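Local atomic coordinates of uncharacterized protein (Streptococcus mutans, PDB entry 3L9A), a protein that is of unknown function but is phage-associated and, as a whole CHAP-family protein, probably cleaves cell-wall peptidoglycan, its C-terminal domain being the part described. Residues 39-45 with 80-86. Sequence-based numbering, arbitrary orientation.
Sequences KRAFWVI and VKFEGKN
R40 of strand 40-43 reaches E83 of strand 81-83 on one face of a parallel strand pair. The backbones are joined by K81 N to K39 O, A41 N to K81 O (3.0 Å) and E83 N to A41 O. A weak bond runs from W43 N to E83 O.

The R40 side chain leaves CB with CG anti to the backbone N (chi1 177°) and stays extended to NE. This lays it across the E83 side chain. CG and CD run beside the E83 carboxylate. NE then donates an almost straight bond (175°) to E83 OE1 at 2.8 Å. OE1 lies in the guanidinium plane, but NE meets it from above the carboxylate plane. At the tip, NH2 lies over the centre of the F42 ring, and the guanidinium face covers F42 CD2. NH2 makes only a weak second bond to OE1. NH1 bonds E76 O of the second subunit, an oxygen that N86 ND2 also uses. The other carboxylate oxygen, E83 OE2, takes K81 NZ at 3.0 Å. Water 1 links OE1 to G84 O. E83 thus lies between two cations, which probably stabilise its negative charge.

The other sheet face is apolar. A41 CB sits over one face of the F82 ring, 3.8 Å from its centroid, and touches V80 CG1. F82 packs against L71, I74 and V75 of helix 68-78.

Beyond E83, K85 stretches over one face of the W43 indole. Its CE is 3.5 Å from the six-membered ring centroid, and NZ adds a cation-pi contact at 4.2 Å.

Strand 81-83 is an outermost strand of the five-stranded mixed sheet within this chain. Backbone bonds pair it in parallel with 40-43 at this sheet edge, where R40 and F42 pack on I77 of the second subunit.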
loop_
_atom_site.group_PDB
_atom_site.type_symbol
_atom_site.label_atom_id
_atom_site.label_comp_id
_atom_site.label_asym_id
_atom_site.label_seq_id
_atom_site.Cartn_x
_atom_site.Cartn_y
_atom_site.Cartn_z
ATOM N N LYS A 39 -3.043 -3.795 -8.324
ATOM C CA LYS A 39 -2.833 -3.996 -9.770
ATOM C C LYS A 39 -4.159 -4.220 -10.516
ATOM O O LYS A 39 -4.272 -5.098 -11.373
ATOM C CB LYS A 39 -1.833 -5.134 -10.024
ATOM C CG LYS A 39 -0.427 -4.786 -9.554
ATOM C CD LYS A 39 0.550 -5.936 -9.797
ATOM C CE LYS A 39 1.967 -5.559 -9.376
ATOM N NZ LYS A 39 2.872 -6.749 -9.416
ATOM N N ARG A 40 -5.155 -3.400 -10.192
ATOM C CA ARG A 40 -6.494 -3.569 -10.756
ATOM C C ARG A 40 -7.145 -2.224 -11.034
ATOM O O ARG A 40 -7.133 -1.336 -10.170
ATOM C CB ARG A 40 -7.390 -4.368 -9.795
ATOM C CG ARG A 40 -8.844 -4.529 -10.285
ATOM C CD ARG A 40 -9.691 -5.337 -9.316
ATOM N NE ARG A 40 -11.102 -5.400 -9.711
ATOM C CZ ARG A 40 -12.134 -5.046 -8.944
ATOM N NH1 ARG A 40 -11.950 -4.569 -7.720
ATOM N NH2 ARG A 40 -13.372 -5.159 -9.420
ATOM N N ALA A 41 -7.712 -2.080 -12.233
ATOM C CA ALA A 41 -8.574 -0.938 -12.552
ATOM C C ALA A 41 -9.879 -1.483 -13.091
ATOM O O ALA A 41 -9.889 -2.476 -13.814
ATOM C CB ALA A 41 -7.928 -0.028 -13.586
ATOM N N PHE A 42 -10.988 -0.836 -12.760
ATOM C CA PHE A 42 -12.265 -1.285 -13.298
ATOM C C PHE A 42 -13.239 -0.133 -13.452
ATOM O O PHE A 42 -13.081 0.923 -12.846
ATOM C CB PHE A 42 -12.857 -2.463 -12.487
ATOM C CG PHE A 42 -13.518 -2.086 -11.187
ATOM C CD1 PHE A 42 -14.900 -2.177 -11.058
ATOM C CD2 PHE A 42 -12.762 -1.731 -10.072
ATOM C CE1 PHE A 42 -15.526 -1.877 -9.852
ATOM C CE2 PHE A 42 -13.383 -1.417 -8.858
ATOM C CZ PHE A 42 -14.766 -1.499 -8.745
ATOM N N TRP A 43 -14.237 -0.349 -14.304
ATOM C CA TRP A 43 -15.266 0.627 -14.597
ATOM C C TRP A 43 -16.320 0.581 -13.498
ATOM O O TRP A 43 -17.025 -0.410 -13.342
ATOM C CB TRP A 43 -15.850 0.287 -15.961
ATOM C CG TRP A 43 -16.892 1.220 -16.508
ATOM C CD1 TRP A 43 -17.336 2.406 -15.967
ATOM C CD2 TRP A 43 -17.602 1.046 -17.738
ATOM N NE1 TRP A 43 -18.293 2.967 -16.794
ATOM C CE2 TRP A 43 -18.473 2.149 -17.883
ATOM C CE3 TRP A 43 -17.589 0.052 -18.730
ATOM C CZ2 TRP A 43 -19.328 2.281 -18.984
ATOM C CZ3 TRP A 43 -18.438 0.180 -19.813
ATOM C CH2 TRP A 43 -19.295 1.285 -19.932
ATOM N N VAL A 44 -16.408 1.663 -12.727
ATOM C CA VAL A 44 -17.365 1.737 -11.627
ATOM C C VAL A 44 -18.691 2.314 -12.086
ATOM O O VAL A 44 -18.726 3.203 -12.925
ATOM C CB VAL A 44 -16.823 2.570 -10.418
ATOM C CG1 VAL A 44 -15.660 1.849 -9.758
ATOM C CG2 VAL A 44 -16.450 4.010 -10.810
ATOM N N ILE A 45 -19.780 1.817 -11.518
ATOM C CA ILE A 45 -21.067 2.486 -11.680
ATOM C C ILE A 45 -21.142 3.666 -10.704
ATOM O O ILE A 45 -20.352 3.754 -9.748
ATOM C CB ILE A 45 -22.273 1.524 -11.504
ATOM C CG1 ILE A 45 -22.353 0.962 -10.077
ATOM C CG2 ILE A 45 -22.237 0.418 -12.561
ATOM C CD1 ILE A 45 -23.706 0.320 -9.741
ATOM N N VAL A 80 -1.077 -2.555 -13.958
ATOM C CA VAL A 80 -2.492 -2.716 -13.643
ATOM C C VAL A 80 -3.196 -3.575 -14.689
ATOM O O VAL A 80 -2.996 -3.372 -15.892
ATOM C CB VAL A 80 -3.150 -1.323 -13.520
ATOM C CG1 VAL A 80 -4.656 -1.405 -13.569
ATOM C CG2 VAL A 80 -2.696 -0.647 -12.246
ATOM N N LYS A 81 -4.027 -4.504 -14.213
ATOM C CA LYS A 81 -4.948 -5.249 -15.061
ATOM C C LYS A 81 -6.284 -4.511 -15.112
ATOM O O LYS A 81 -6.939 -4.316 -14.091
ATOM C CB LYS A 81 -5.160 -6.660 -14.498
ATOM C CG LYS A 81 -6.143 -7.484 -15.335
ATOM C CD LYS A 81 -6.689 -8.681 -14.567
ATOM C CE LYS A 81 -7.981 -9.203 -15.189
ATOM N NZ LYS A 81 -8.915 -9.743 -14.156
ATOM N N PHE A 82 -6.677 -4.107 -16.314
ATOM C CA PHE A 82 -7.938 -3.400 -16.540
ATOM C C PHE A 82 -9.108 -4.362 -16.701
ATOM O O PHE A 82 -8.982 -5.419 -17.340
ATOM C CB PHE A 82 -7.811 -2.484 -17.763
ATOM C CG PHE A 82 -7.119 -1.185 -17.460
ATOM C CD1 PHE A 82 -7.863 -0.028 -17.253
ATOM C CD2 PHE A 82 -5.736 -1.119 -17.337
ATOM C CE1 PHE A 82 -7.234 1.172 -16.943
ATOM C CE2 PHE A 82 -5.107 0.083 -17.019
ATOM C CZ PHE A 82 -5.861 1.227 -16.821
ATOM N N GLU A 83 -10.240 -3.983 -16.109
ATOM C CA GLU A 83 -11.460 -4.769 -16.134
ATOM C C GLU A 83 -12.658 -3.882 -16.460
ATOM O O GLU A 83 -12.590 -2.652 -16.360
ATOM C CB GLU A 83 -11.721 -5.415 -14.768
ATOM C CG GLU A 83 -10.599 -6.292 -14.262
ATOM C CD GLU A 83 -10.837 -6.801 -12.851
ATOM O OE1 GLU A 83 -11.818 -6.386 -12.209
ATOM O OE2 GLU A 83 -10.031 -7.631 -12.396
ATOM N N GLY A 84 -13.774 -4.511 -16.810
ATOM C CA GLY A 84 -15.040 -3.794 -16.990
ATOM C C GLY A 84 -15.794 -3.679 -15.682
ATOM O O GLY A 84 -15.200 -3.717 -14.600
ATOM N N LYS A 85 -17.110 -3.532 -15.779
ATOM C CA LYS A 85 -17.959 -3.436 -14.593
ATOM C C LYS A 85 -18.052 -4.772 -13.886
ATOM O O LYS A 85 -17.894 -5.830 -14.503
ATOM C CB LYS A 85 -19.363 -2.971 -14.969
ATOM C CG LYS A 85 -19.420 -1.573 -15.548
ATOM C CD LYS A 85 -20.841 -1.183 -15.920
ATOM C CE LYS A 85 -20.881 0.234 -16.446
ATOM N NZ LYS A 85 -22.206 0.651 -16.980
ATOM N N ASN A 86 -18.318 -4.741 -12.582
ATOM C CA ASN A 86 -18.492 -5.988 -11.841
ATOM C C ASN A 86 -19.865 -6.096 -11.201
ATOM O O ASN A 86 -20.109 -7.018 -10.427
ATOM C CB ASN A 86 -17.343 -6.230 -10.845
ATOM C CG ASN A 86 -17.323 -5.241 -9.698
ATOM O OD1 ASN A 86 -18.133 -4.320 -9.610
ATOM N ND2 ASN A 86 -16.372 -5.442 -8.796
HETATM O O HOH W 1 -14.420 -5.668 -12.607
HETATM O O HOH W 2 -18.801 -1.981 -11.884
#